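Lysine/ornithine decarboxylase (Selenomonas ruminantium, PDB 5GJO) catalyses the pyridoxal 5'-phosphate-dependent decarboxylation of L-lysine to cadaverine and of L-ornithine to putrescine, working as a homodimer. Local coordinates at residues 36-39 against 40-44; 96-100 against 101-105; 231-234 against 235-239; 239-242 against 243-247; 369-372 against 373-376. The protein carries 2 engineered substitutions. One frame throughout, in Å; residues are numbered along the deposited sequence.

Contact 1: 36-39 against 40-44; sequences QFMR and RHLPR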
loop_
_atom_site.group_PDB
_atom_site.type_symbol
_atom_site.label_atom_id
_atom_site.label_comp_id
_atom_site.label_asym_id
_atom_site.label_seq_id
_atom_site.Cartn_x
_atom_site.Cartn_y
_atom_site.Cartn_z
ATOM N N GLN A 36 -27.905 12.185 -0.960
ATOM C CA GLN A 36 -29.099 13.015 -0.730
ATOM C C GLN A 36 -29.001 13.910 0.479
ATOM O O GLN A 36 -29.510 15.019 0.434
ATOM C CB GLN A 36 -30.374 12.175 -0.654
ATOM C CG GLN A 36 -30.681 11.515 -2.012
ATOM C CD GLN A 36 -30.748 12.455 -3.283
ATOM O OE1 GLN A 36 -30.945 13.700 -3.221
ATOM N NE2 GLN A 36 -30.551 11.842 -4.445
ATOM N N PHE A 37 -28.396 13.447 1.557
ATOM C CA PHE A 37 -28.185 14.266 2.719
ATOM C C PHE A 37 -27.344 15.510 2.340
ATOM O O PHE A 37 -27.624 16.594 2.800
ATOM C CB PHE A 37 -27.459 13.446 3.775
ATOM C CG PHE A 37 -27.168 14.142 5.071
ATOM C CD1 PHE A 37 -26.006 14.843 5.227
ATOM C CD2 PHE A 37 -28.012 13.984 6.170
ATOM C CE1 PHE A 37 -25.687 15.439 6.443
ATOM C CE2 PHE A 37 -27.679 14.540 7.406
ATOM C CZ PHE A 37 -26.508 15.272 7.534
ATOM N N MET A 38 -26.309 15.320 1.552
ATOM C CA MET A 38 -25.454 16.463 1.119
ATOM C C MET A 38 -26.257 17.425 0.234
ATOM O O MET A 38 -26.147 18.622 0.354
ATOM C CB MET A 38 -24.174 16.009 0.394
ATOM C CG MET A 38 -23.318 17.164 -0.007
ATOM S SD MET A 38 -21.645 16.582 -0.454
ATOM C CE MET A 38 -21.028 16.456 1.187
ATOM N N ARG A 39 -27.064 16.902 -0.665
ATOM C CA ARG A 39 -27.983 17.732 -1.480
ATOM C C ARG A 39 -28.968 18.523 -0.637
ATOM O O ARG A 39 -29.256 19.676 -0.984
ATOM C CB ARG A 39 -28.695 16.876 -2.567
ATOM C CG ARG A 39 -27.833 16.244 -3.644
ATOM C CD ARG A 39 -26.865 17.226 -4.344
ATOM N NE ARG A 39 -27.640 18.198 -5.111
ATOM C CZ ARG A 39 -27.528 19.526 -5.080
ATOM N NH1 ARG A 39 -28.339 20.227 -5.891
ATOM N NH2 ARG A 39 -26.621 20.166 -4.349
ATOM N N ARG A 40 -29.501 17.905 0.399
ATOM C CA ARG A 40 -30.387 18.541 1.352
ATOM C C ARG A 40 -29.767 19.633 2.230
ATOM O O ARG A 40 -30.353 20.665 2.408
ATOM C CB ARG A 40 -31.014 17.463 2.215
ATOM C CG ARG A 40 -32.043 17.886 3.221
ATOM C CD ARG A 40 -32.437 16.685 4.083
ATOM N NE ARG A 40 -32.693 15.511 3.263
ATOM C CZ ARG A 40 -32.159 14.295 3.399
ATOM N NH1 ARG A 40 -32.519 13.363 2.554
ATOM N NH2 ARG A 40 -31.316 13.988 4.352
ATOM N N HIS A 41 -28.573 19.394 2.750
ATOM C CA HIS A 41 -27.942 20.314 3.712
ATOM C C HIS A 41 -26.958 21.260 3.089
ATOM O O HIS A 41 -26.634 22.263 3.682
ATOM C CB HIS A 41 -27.283 19.525 4.854
ATOM C CG HIS A 41 -28.283 18.784 5.693
ATOM N ND1 HIS A 41 -29.208 19.430 6.467
ATOM C CD2 HIS A 41 -28.572 17.458 5.789
ATOM C CE1 HIS A 41 -30.014 18.538 7.037
ATOM N NE2 HIS A 41 -29.659 17.330 6.620
ATOM N N LEU A 42 -26.496 20.917 1.906
ATOM C CA LEU A 42 -25.558 21.738 1.195
ATOM C C LEU A 42 -26.041 21.867 -0.248
ATOM O O LEU A 42 -25.344 21.527 -1.164
ATOM C CB LEU A 42 -24.158 21.104 1.302
ATOM C CG LEU A 42 -22.941 21.850 0.770
ATOM C CD1 LEU A 42 -22.820 23.266 1.284
ATOM C CD2 LEU A 42 -21.677 21.066 1.067
ATOM N N PRO A 43 -27.249 22.405 -0.426
ATOM C CA PRO A 43 -27.789 22.476 -1.778
ATOM C C PRO A 43 -26.999 23.324 -2.765
ATOM O O PRO A 43 -26.938 22.995 -3.944
ATOM C CB PRO A 43 -29.226 22.983 -1.542
ATOM C CG PRO A 43 -29.190 23.696 -0.254
ATOM C CD PRO A 43 -28.227 22.813 0.579
ATOM N N ARG A 44 -26.359 24.374 -2.296
ATOM C CA ARG A 44 -25.613 25.265 -3.179
ATOM C C ARG A 44 -24.408 24.617 -3.889
ATOM O O ARG A 44 -23.980 25.099 -4.918
ATOM C CB ARG A 44 -25.198 26.544 -2.445
ATOM C CG ARG A 44 -26.339 27.519 -2.175
ATOM C CD ARG A 44 -27.040 27.987 -3.451
ATOM N NE ARG A 44 -26.091 28.375 -4.474
ATOM C CZ ARG A 44 -25.367 29.485 -4.447
ATOM N NH1 ARG A 44 -24.504 29.727 -5.413
ATOM N NH2 ARG A 44 -25.499 30.346 -3.466
HETATM O O HOH W 1 -24.566 19.187 -2.448
HETATM O O HOH W 2 -29.915 22.724 -5.378
#
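R40 folds back over the turn before it: its backbone N donates to Q36 O, and its extended side chain, bent only near the guanidinium, lays one face of that group over Q36 O and the CA of F37, with NH2 3.5 Å from F37 CA. H41 makes the aromatic contact. Its ring presents an edge to the face of F37, CD2 standing over the middle of the phenyl ring, with the centroids 4.3 Å apart and the planes at 56°. F37 is turned to meet it by a first torsion that sets CG anti to the backbone N (chi1 -179°). H41 ND1 is hydrogen-bonded to E238, which, with the ring contact, probably restricts the turning of the imidazole. Without the phenyl ring, as with an alanine here, the H41 edge would probably lose its aromatic face and a gap would open beside M2 and Y260. This is the C-terminal end of helix 28-41, an outer helix of the PLP-binding barrel. L42 is the first residue to leave helical geometry, yet its N still bonds to M38 O at 2.8 Å, while its CB lies 4.2 Å from M38 CG. P43 then offers its carbonyl to R39, whose twice-bent chain brings NH2 to P43 O at 2.9 Å, in the guanidinium plane but above that of the carbonyl. Water 1 bridges the same NH2 to L42 O.

Contact 2: 96-100 against 101-105; sequences PVKDA and RGLKA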
loop_
_atom_site.group_PDB
_atom_site.type_symbol
_atom_site.label_atom_id
_atom_site.label_comp_id
_atom_site.label_asym_id
_atom_site.label_seq_id
_atom_site.Cartn_x
_atom_site.Cartn_y
_atom_site.Cartn_z
ATOM N N PRO A 96 -3.599 18.801 -9.244
ATOM C CA PRO A 96 -2.945 20.022 -9.715
ATOM C C PRO A 96 -1.708 19.759 -10.559
ATOM O O PRO A 96 -1.327 20.706 -11.253
ATOM C CB PRO A 96 -2.558 20.759 -8.403
ATOM C CG PRO A 96 -3.422 20.161 -7.374
ATOM C CD PRO A 96 -3.593 18.729 -7.787
ATOM N N VAL A 97 -1.044 18.615 -10.445
ATOM C CA VAL A 97 0.147 18.332 -11.186
ATOM C C VAL A 97 -0.085 17.137 -12.015
ATOM O O VAL A 97 0.071 16.023 -11.569
ATOM C CB VAL A 97 1.401 18.209 -10.318
ATOM C CG1 VAL A 97 2.647 17.999 -11.221
ATOM C CG2 VAL A 97 1.542 19.446 -9.443
ATOM N N LYS A 98 -0.353 17.355 -13.292
ATOM C CA LYS A 98 -0.771 16.251 -14.170
ATOM C C LYS A 98 0.363 15.551 -14.878
ATOM O O LYS A 98 1.372 16.187 -15.132
ATOM C CB LYS A 98 -1.766 16.808 -15.145
ATOM C CG LYS A 98 -2.992 17.373 -14.449
ATOM C CD LYS A 98 -3.686 18.435 -15.305
ATOM C CE LYS A 98 -4.495 19.410 -14.482
ATOM N NZ LYS A 98 -3.634 20.065 -13.435
ATOM N N ASP A 99 0.224 14.275 -15.197
ATOM C CA ASP A 99 1.248 13.583 -15.964
ATOM C C ASP A 99 0.815 13.415 -17.415
ATOM O O ASP A 99 -0.269 13.787 -17.785
ATOM C CB ASP A 99 1.691 12.269 -15.317
ATOM C CG ASP A 99 0.631 11.201 -15.377
ATOM O OD1 ASP A 99 -0.417 11.456 -15.954
ATOM O OD2 ASP A 99 0.852 10.109 -14.855
ATOM N N ALA A 100 1.700 12.895 -18.240
ATOM C CA ALA A 100 1.435 12.814 -19.658
ATOM C C ALA A 100 0.228 11.949 -19.985
ATOM O O ALA A 100 -0.598 12.313 -20.777
ATOM C CB ALA A 100 2.656 12.274 -20.363
ATOM N N ARG A 101 0.129 10.808 -19.340
ATOM C CA ARG A 101 -0.977 9.912 -19.591
ATOM C C ARG A 101 -2.288 10.535 -19.196
ATOM O O ARG A 101 -3.257 10.364 -19.864
ATOM C CB ARG A 101 -0.763 8.597 -18.896
ATOM C CG ARG A 101 0.067 7.667 -19.728
ATOM C CD ARG A 101 0.256 6.358 -19.033
ATOM N NE ARG A 101 1.279 6.474 -18.032
ATOM C CZ ARG A 101 2.113 5.503 -17.730
ATOM N NH1 ARG A 101 2.029 4.343 -18.350
ATOM N NH2 ARG A 101 3.012 5.698 -16.805
ATOM N N GLY A 102 -2.303 11.252 -18.085
ATOM C CA GLY A 102 -3.510 11.914 -17.658
ATOM C C GLY A 102 -3.973 12.984 -18.618
ATOM O O GLY A 102 -5.118 13.049 -18.944
ATOM N N LEU A 103 -3.058 13.809 -19.093
ATOM C CA LEU A 103 -3.429 14.850 -20.041
ATOM C C LEU A 103 -3.937 14.259 -21.363
ATOM O O LEU A 103 -4.855 14.765 -21.951
ATOM C CB LEU A 103 -2.321 15.885 -20.218
ATOM C CG LEU A 103 -2.281 16.847 -19.034
ATOM C CD1 LEU A 103 -0.995 17.619 -18.945
ATOM C CD2 LEU A 103 -3.481 17.756 -18.939
ATOM N N LYS A 104 -3.317 13.190 -21.809
ATOM C CA LYS A 104 -3.790 12.502 -22.997
ATOM C C LYS A 104 -5.178 11.907 -22.827
ATOM O O LYS A 104 -6.007 12.028 -23.695
ATOM C CB LYS A 104 -2.811 11.414 -23.418
ATOM C CG LYS A 104 -3.102 10.880 -24.805
ATOM C CD LYS A 104 -2.167 9.750 -25.186
ATOM C CE LYS A 104 -2.472 9.190 -26.573
ATOM N NZ LYS A 104 -3.566 8.191 -26.504
ATOM N N ALA A 105 -5.432 11.287 -21.681
ATOM C CA ALA A 105 -6.800 10.806 -21.402
ATOM C C ALA A 105 -7.815 11.915 -21.341
ATOM O O ALA A 105 -8.938 11.820 -21.850
ATOM C CB ALA A 105 -6.826 9.911 -20.127
#
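From D99 onward the backbone winds into the first turn of helix 100-109, L103 N donating to D99 O at 3.1 Å and K104 N to A100 O at 3.0 Å. D99 is the N-cap. Its carboxylate reaches forward to the first turn, OD1 accepting from G102 N at 2.9 Å with an N-H...O angle of 157°, and this amide meets the oxygen almost in line with the C-O bond. The torsion responsible puts CG between the backbone N and the carbonyl carbon (chi1 70°), the crowded position, from which OD1 can reach an amide that the first turn leaves without a helical acceptor. A negative group here would also be expected to suit the positive end of the helix dipole. One residue earlier, K98 packs against L103 at about a right angle: K98 CD is 3.7 Å from L103 CD2, and K98 CB lies 3.9 Å from L103 CG. The aliphatic part of the lysine thus serves as an apolar surface, while its NZ runs on to a salt bridge with E121 and hydrogen bonds to the carbonyls of T115 and N95. The segment 96-100 leads out of barrel strand 91-93, where Y93 touches K98 and D99; L103 rests on K124 and A128 of helix 122-128, A105 faces helix 75-83, and I273 of the second subunit packs on V97 and D99.

Contact 3: 231-234 against 235-239; sequences VDLA and AMMEA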
loop_
_atom_site.group_PDB
_atom_site.type_symbol
_atom_site.label_atom_id
_atom_site.label_comp_id
_atom_site.label_asym_id
_atom_site.label_seq_id
_atom_site.Cartn_x
_atom_site.Cartn_y
_atom_site.Cartn_z
ATOM N N VAL A 231 -18.303 15.830 15.315
ATOM C CA VAL A 231 -18.897 16.943 14.543
ATOM C C VAL A 231 -20.328 16.575 14.207
ATOM O O VAL A 231 -20.576 15.467 13.799
ATOM C CB VAL A 231 -18.144 17.012 13.143
ATOM C CG1 VAL A 231 -18.890 17.764 12.069
ATOM C CG2 VAL A 231 -16.779 17.604 13.341
ATOM N N ASP A 232 -21.214 17.550 14.213
ATOM C CA ASP A 232 -22.551 17.361 13.698
ATOM C C ASP A 232 -22.485 17.693 12.219
ATOM O O ASP A 232 -22.308 18.848 11.880
ATOM C CB ASP A 232 -23.451 18.349 14.417
ATOM C CG ASP A 232 -24.839 18.462 13.823
ATOM O OD1 ASP A 232 -25.112 18.033 12.720
ATOM O OD2 ASP A 232 -25.679 19.010 14.508
ATOM N N LEU A 233 -22.661 16.702 11.344
ATOM C CA LEU A 233 -22.487 16.966 9.906
ATOM C C LEU A 233 -23.556 17.835 9.323
ATOM O O LEU A 233 -23.259 18.607 8.431
ATOM C CB LEU A 233 -22.393 15.714 9.024
ATOM C CG LEU A 233 -21.086 14.968 9.093
ATOM C CD1 LEU A 233 -21.404 13.619 8.399
ATOM C CD2 LEU A 233 -20.021 15.744 8.350
ATOM N N ALA A 234 -24.823 17.695 9.751
ATOM C CA ALA A 234 -25.812 18.564 9.256
ATOM C C ALA A 234 -25.455 20.043 9.558
ATOM O O ALA A 234 -25.573 20.900 8.682
ATOM C CB ALA A 234 -27.192 18.224 9.858
ATOM N N ALA A 235 -25.046 20.317 10.770
ATOM C CA ALA A 235 -24.735 21.711 11.146
ATOM C C ALA A 235 -23.535 22.194 10.374
ATOM O O ALA A 235 -23.540 23.373 9.887
ATOM C CB ALA A 235 -24.485 21.889 12.608
ATOM N N MET A 236 -22.517 21.337 10.251
ATOM C CA MET A 236 -21.370 21.706 9.373
ATOM C C MET A 236 -21.808 22.076 7.974
ATOM O O MET A 236 -21.440 23.182 7.431
ATOM C CB MET A 236 -20.326 20.602 9.317
ATOM C CG MET A 236 -19.196 20.870 8.326
ATOM S SD MET A 236 -18.020 19.477 8.314
ATOM C CE MET A 236 -16.753 19.987 9.486
ATOM N N MET A 237 -22.578 21.195 7.324
ATOM C CA MET A 237 -22.934 21.451 5.994
ATOM C C MET A 237 -23.860 22.712 5.873
ATOM O O MET A 237 -23.664 23.526 4.931
ATOM C CB MET A 237 -23.646 20.247 5.386
ATOM C CG MET A 237 -22.648 19.086 5.200
ATOM S SD MET A 237 -23.425 17.740 4.315
ATOM C CE MET A 237 -22.144 16.516 4.714
ATOM N N GLU A 238 -24.791 22.878 6.792
ATOM C CA GLU A 238 -25.690 24.013 6.737
ATOM C C GLU A 238 -24.916 25.328 6.870
ATOM O O GLU A 238 -25.246 26.286 6.236
ATOM C CB GLU A 238 -26.761 23.935 7.818
ATOM C CG GLU A 238 -27.720 22.772 7.690
ATOM C CD GLU A 238 -28.911 23.066 6.805
ATOM O OE1 GLU A 238 -29.064 24.223 6.386
ATOM O OE2 GLU A 238 -29.679 22.133 6.515
ATOM N N ALA A 239 -23.914 25.345 7.737
ATOM C CA ALA A 239 -23.068 26.551 7.987
ATOM C C ALA A 239 -22.244 26.861 6.756
ATOM O O ALA A 239 -22.137 28.046 6.365
ATOM C CB ALA A 239 -22.173 26.347 9.174
#
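D232 accepts two backbone N-H groups at the start of helix 233-247. Its OD1 takes A235 N at 3.0 Å, the donor standing well above the carboxylate plane although the bond is nearly straight at 169°; its backbone O takes M236 N, also at 3.0 Å. CG lies anti to the backbone N (chi1 170°), which swings the carboxylate forward beside the A235 methyl, OD2 3.7 Å from A235 CB. The regular ladder continues from M237 N to L233 O and from E238 N to A234 O.

Apolar contacts are looser. V231, just ahead of the cap, places CG1 4.0 Å from M236 CE, the two chains slanting across each other. L233 CD2 touches both methionines, 4.2 Å from M236 SD and 4.3 Å from M237 CE. Beyond the segments, L233 and M236 lean on P222, and M237 meets F37, M38 and H41 of helix 28-41.

An aspartate N-cap with a hydrophobic staple from V231 to M236 thus opens helix 233-247, the crossover helix between strands 214-216 and 252-255 in a beta-alpha-beta unit of the TIM-type barrel that binds PLP.

Contact 4: 239-242 against 243-247; sequences AINK and QIDRL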
loop_
_atom_site.group_PDB
_atom_site.type_symbol
_atom_site.label_atom_id
_atom_site.label_comp_id
_atom_site.label_asym_id
_atom_site.label_seq_id
_atom_site.Cartn_x
_atom_site.Cartn_y
_atom_site.Cartn_z
ATOM N N ALA A 239 -23.914 25.345 7.737
ATOM C CA ALA A 239 -23.068 26.551 7.987
ATOM C C ALA A 239 -22.244 26.861 6.756
ATOM O O ALA A 239 -22.137 28.046 6.365
ATOM C CB ALA A 239 -22.173 26.347 9.174
ATOM N N ILE A 240 -21.732 25.852 6.089
ATOM C CA ILE A 240 -21.035 26.076 4.799
ATOM C C ILE A 240 -22.028 26.657 3.778
ATOM O O ILE A 240 -21.750 27.659 3.051
ATOM C CB ILE A 240 -20.339 24.834 4.348
ATOM C CG1 ILE A 240 -19.220 24.418 5.294
ATOM C CG2 ILE A 240 -19.744 24.951 2.970
ATOM C CD1 ILE A 240 -18.745 22.988 5.122
ATOM N N ASN A 241 -23.209 26.021 3.663
ATOM C CA ASN A 241 -24.216 26.459 2.695
ATOM C C ASN A 241 -24.620 27.925 2.973
ATOM O O ASN A 241 -24.717 28.716 1.995
ATOM C CB ASN A 241 -25.447 25.551 2.726
ATOM C CG ASN A 241 -26.271 25.685 1.511
ATOM O OD1 ASN A 241 -25.935 25.239 0.429
ATOM N ND2 ASN A 241 -27.405 26.358 1.688
ATOM N N LYS A 242 -24.758 28.261 4.256
ATOM C CA LYS A 242 -25.197 29.607 4.694
ATOM C C LYS A 242 -24.143 30.630 4.200
ATOM O O LYS A 242 -24.495 31.733 3.656
ATOM C CB LYS A 242 -25.431 29.684 6.188
ATOM C CG LYS A 242 -25.982 31.021 6.661
ATOM C CD LYS A 242 -25.958 31.177 8.148
ATOM C CE LYS A 242 -26.766 32.396 8.544
ATOM N NZ LYS A 242 -26.915 32.464 10.033
ATOM N N GLN A 243 -22.876 30.276 4.319
ATOM C CA GLN A 243 -21.816 31.180 3.949
ATOM C C GLN A 243 -21.717 31.281 2.441
ATOM O O GLN A 243 -21.383 32.355 1.865
ATOM C CB GLN A 243 -20.484 30.732 4.566
ATOM C CG GLN A 243 -19.300 31.673 4.303
ATOM C CD GLN A 243 -19.174 32.755 5.352
ATOM O OE1 GLN A 243 -20.159 33.266 5.834
ATOM N NE2 GLN A 243 -17.966 33.024 5.790
ATOM N N ILE A 244 -22.042 30.215 1.717
ATOM C CA ILE A 244 -22.073 30.301 0.282
ATOM C C ILE A 244 -23.255 31.165 -0.202
ATOM O O ILE A 244 -23.090 31.958 -1.121
ATOM C CB ILE A 244 -22.174 28.902 -0.390
ATOM C CG1 ILE A 244 -20.889 28.068 -0.154
ATOM C CG2 ILE A 244 -22.428 28.998 -1.887
ATOM C CD1 ILE A 244 -21.105 26.617 -0.324
ATOM N N ASP A 245 -24.419 31.007 0.411
ATOM C CA ASP A 245 -25.544 31.905 0.030
ATOM C C ASP A 245 -25.218 33.394 0.307
ATOM O O ASP A 245 -25.616 34.276 -0.471
ATOM C CB ASP A 245 -26.832 31.507 0.682
ATOM C CG ASP A 245 -27.691 30.599 -0.190
ATOM O OD1 ASP A 245 -27.528 30.590 -1.434
ATOM O OD2 ASP A 245 -28.593 29.936 0.424
ATOM N N ARG A 246 -24.565 33.648 1.426
ATOM C CA ARG A 246 -24.194 34.963 1.893
ATOM C C ARG A 246 -23.255 35.628 0.958
ATOM O O ARG A 246 -23.463 36.799 0.583
ATOM C CB ARG A 246 -23.579 34.869 3.261
ATOM C CG ARG A 246 -23.065 36.187 3.823
ATOM C CD ARG A 246 -22.081 35.912 4.918
ATOM N NE ARG A 246 -21.625 37.138 5.584
ATOM C CZ ARG A 246 -20.676 37.167 6.486
ATOM N NH1 ARG A 246 -19.998 36.034 6.810
ATOM N NH2 ARG A 246 -20.430 38.310 7.127
ATOM N N LEU A 247 -22.201 34.952 0.589
ATOM C CA LEU A 247 -21.131 35.528 -0.235
ATOM C C LEU A 247 -21.203 35.279 -1.695
ATOM O O LEU A 247 -20.652 36.080 -2.479
ATOM C CB LEU A 247 -19.740 35.028 0.264
ATOM C CG LEU A 247 -19.445 35.303 1.720
ATOM C CD1 LEU A 247 -18.111 34.670 2.104
ATOM C CD2 LEU A 247 -19.454 36.809 2.069
HETATM O O HOH W 3 -29.478 27.485 -0.174
#
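I240 and I244, one turn apart on the buried side of helix 233-247, meet through branch ends: I240 CG2 lies 3.9 Å from I244 CD1. I244 also folds CG1 over the I240 carbonyl, 3.3 Å from its O, the same oxygen that receives I244 N at 2.9 Å. I240 packs on Y191 of helix 189-207 and on I217, and I244 on R44. Q243 is buried too; its CB sits over A239 O, and its bent chain sends NE2 to the carbonyl of E192, while OE1 accepts from R246 NH1 at 2.9 Å, squarely in the guanidinium plane. Both ends of the buried amide are therefore engaged.

The other flank is wetter. N241 and D245 run side by side and point the same way, N241 with CG anti to the backbone N (chi1 -162°), which places ND2 beside D245. Yet N241 ND2 and D245 OD2 stay 4.0 Å apart, with their planes turned 69° from each other. Water 3 bridges the two, accepting from N241 ND2 at 3.0 Å and donating to D245 OD2 at 2.7 Å. K242 is exposed.

The remaining oxygens of the water-linked pair both serve R44: N241 OD1 takes its backbone N and D245 OD1 its guanidinium. Neutral amide and charged carboxylate thus divide the work, one holding the backbone after helix 28-41 and the other probably balancing the arginine's charge.

Contact 5: 369-372 against 373-376; sequences TIIF and EDQP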
loop_
_atom_site.group_PDB
_atom_site.type_symbol
_atom_site.label_atom_id
_atom_site.label_comp_id
_atom_site.label_asym_id
_atom_site.label_seq_id
_atom_site.Cartn_x
_atom_site.Cartn_y
_atom_site.Cartn_z
ATOM N N THR A 369 -15.194 -6.186 -3.168
ATOM C CA THR A 369 -16.302 -5.392 -2.646
ATOM C C THR A 369 -17.580 -6.021 -3.155
ATOM O O THR A 369 -17.834 -6.031 -4.374
ATOM C CB THR A 369 -16.168 -3.928 -3.055
ATOM O OG1 THR A 369 -14.996 -3.428 -2.416
ATOM C CG2 THR A 369 -17.304 -3.142 -2.542
ATOM N N ILE A 370 -18.327 -6.586 -2.235
ATOM C CA ILE A 370 -19.611 -7.274 -2.470
ATOM C C ILE A 370 -20.711 -6.208 -2.377
ATOM O O ILE A 370 -20.685 -5.359 -1.466
ATOM C CB ILE A 370 -19.853 -8.356 -1.389
ATOM C CG1 ILE A 370 -18.699 -9.367 -1.332
ATOM C CG2 ILE A 370 -21.177 -9.077 -1.544
ATOM C CD1 ILE A 370 -18.349 -10.008 -2.659
ATOM N N ILE A 371 -21.604 -6.184 -3.355
ATOM C CA ILE A 371 -22.706 -5.245 -3.373
ATOM C C ILE A 371 -23.855 -5.816 -2.535
ATOM O O ILE A 371 -24.459 -6.816 -2.899
ATOM C CB ILE A 371 -23.186 -4.865 -4.788
ATOM C CG1 ILE A 371 -22.014 -4.385 -5.658
ATOM C CG2 ILE A 371 -24.325 -3.859 -4.737
ATOM C CD1 ILE A 371 -21.252 -3.232 -5.010
ATOM N N PHE A 372 -24.173 -5.154 -1.450
ATOM C CA PHE A 372 -25.139 -5.657 -0.485
ATOM C C PHE A 372 -26.543 -5.834 -1.094
ATOM O O PHE A 372 -27.218 -6.843 -0.901
ATOM C CB PHE A 372 -25.247 -4.739 0.723
ATOM C CG PHE A 372 -26.078 -5.276 1.850
ATOM C CD1 PHE A 372 -25.775 -6.481 2.394
ATOM C CD2 PHE A 372 -27.103 -4.583 2.349
ATOM C CE1 PHE A 372 -26.506 -7.008 3.461
ATOM C CE2 PHE A 372 -27.851 -5.087 3.426
ATOM C CZ PHE A 372 -27.567 -6.295 3.967
ATOM N N GLU A 373 -26.908 -4.934 -1.969
ATOM C CA GLU A 373 -28.284 -4.926 -2.566
ATOM C C GLU A 373 -28.450 -6.080 -3.580
ATOM O O GLU A 373 -29.604 -6.380 -3.971
ATOM C CB GLU A 373 -28.589 -3.568 -3.232
ATOM C CG GLU A 373 -28.873 -2.423 -2.330
ATOM C CD GLU A 373 -27.675 -1.890 -1.612
ATOM O OE1 GLU A 373 -27.944 -1.100 -0.696
ATOM O OE2 GLU A 373 -26.504 -2.248 -1.974
ATOM N N ASP A 374 -27.369 -6.747 -3.932
ATOM C CA ASP A 374 -27.456 -7.920 -4.787
ATOM C C ASP A 374 -27.536 -9.228 -3.987
ATOM O O ASP A 374 -27.509 -10.288 -4.555
ATOM C CB ASP A 374 -26.291 -7.974 -5.766
ATOM C CG ASP A 374 -26.364 -6.887 -6.810
ATOM O OD1 ASP A 374 -27.464 -6.413 -7.061
ATOM O OD2 ASP A 374 -25.325 -6.515 -7.357
ATOM N N GLN A 375 -27.590 -9.116 -2.671
ATOM C CA GLN A 375 -27.497 -10.304 -1.791
ATOM C C GLN A 375 -28.839 -10.557 -1.158
ATOM O O GLN A 375 -29.566 -9.682 -0.958
ATOM C CB GLN A 375 -26.524 -10.128 -0.603
ATOM C CG GLN A 375 -25.137 -9.636 -1.045
ATOM C CD GLN A 375 -24.521 -10.495 -2.099
ATOM O OE1 GLN A 375 -24.477 -11.736 -1.985
ATOM N NE2 GLN A 375 -23.983 -9.858 -3.115
ATOM N N PRO A 376 -29.128 -11.820 -0.837
ATOM C CA PRO A 376 -30.403 -12.116 -0.234
ATOM C C PRO A 376 -30.564 -11.495 1.117
ATOM O O PRO A 376 -31.671 -11.237 1.533
ATOM C CB PRO A 376 -30.408 -13.642 -0.081
ATOM C CG PRO A 376 -29.025 -14.112 -0.268
ATOM C CD PRO A 376 -28.369 -13.059 -1.152
#
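Two donors converge on I371 O: D374 N at 3.1 Å and Q375 NE2, also at 3.1 Å. They come from opposite faces of the carbonyl plane, each well above it, so the oxygen is gripped between backbone and side chain. The side-chain bond is the straighter, at 167°, and I371 O lies in the plane of the Q375 amide. A first torsion with CG anti to the carbonyl carbon (chi1 -51°), followed by a bend at chi2, curls Q375 back over the turn and carries NE2 to within 3.3 Å of I370 CG2, the two side chains crossing at about a right angle. The other amide atom, OE1, is taken by R18. Next along, F372 O accepts Q375 N at 2.9 Å, which completes a short 3-10 turn. A leucine in place of Q375 would probably leave I371 O with one of these two donors and R18 without its amide acceptor. D374 lies alongside I371, its OD2 3.7 Å from I371 CB. The E373 carboxylate is satisfied elsewhere, OE2 by L28 N and OE1 by D29 N and the S27 hydroxyl. The turn thus ends strand 369-371, which runs parallel to strand 23-26 in the mixed sheet, and leads through Q375, the N-cap, into helix 376-384; the F372 ring packs against V25, against F5 and against E377 and R381 of that helix.

Contacts 1, 3 and 4 form one cluster on the outside of the PLP-binding barrel. Contacts 3 and 4 follow each other along helix 233-247 and share A239, and contact 1 lies beside both, its centre about 11 Å from that of contact 3 and 13 Å from that of contact 4. H41 ND1 to E238 OE2 (2.7 Å) ties it to contact 3, and R44 NH2 to D245 OD1 (2.9 Å) ties it to contact 4. The cofactor is nearest to contact 1, about 8 Å from the M38 side chain. Contact 2 starts another barrel helix about 31 Å from contact 1, centre to centre, and contact 5 belongs to the separate mixed sheet.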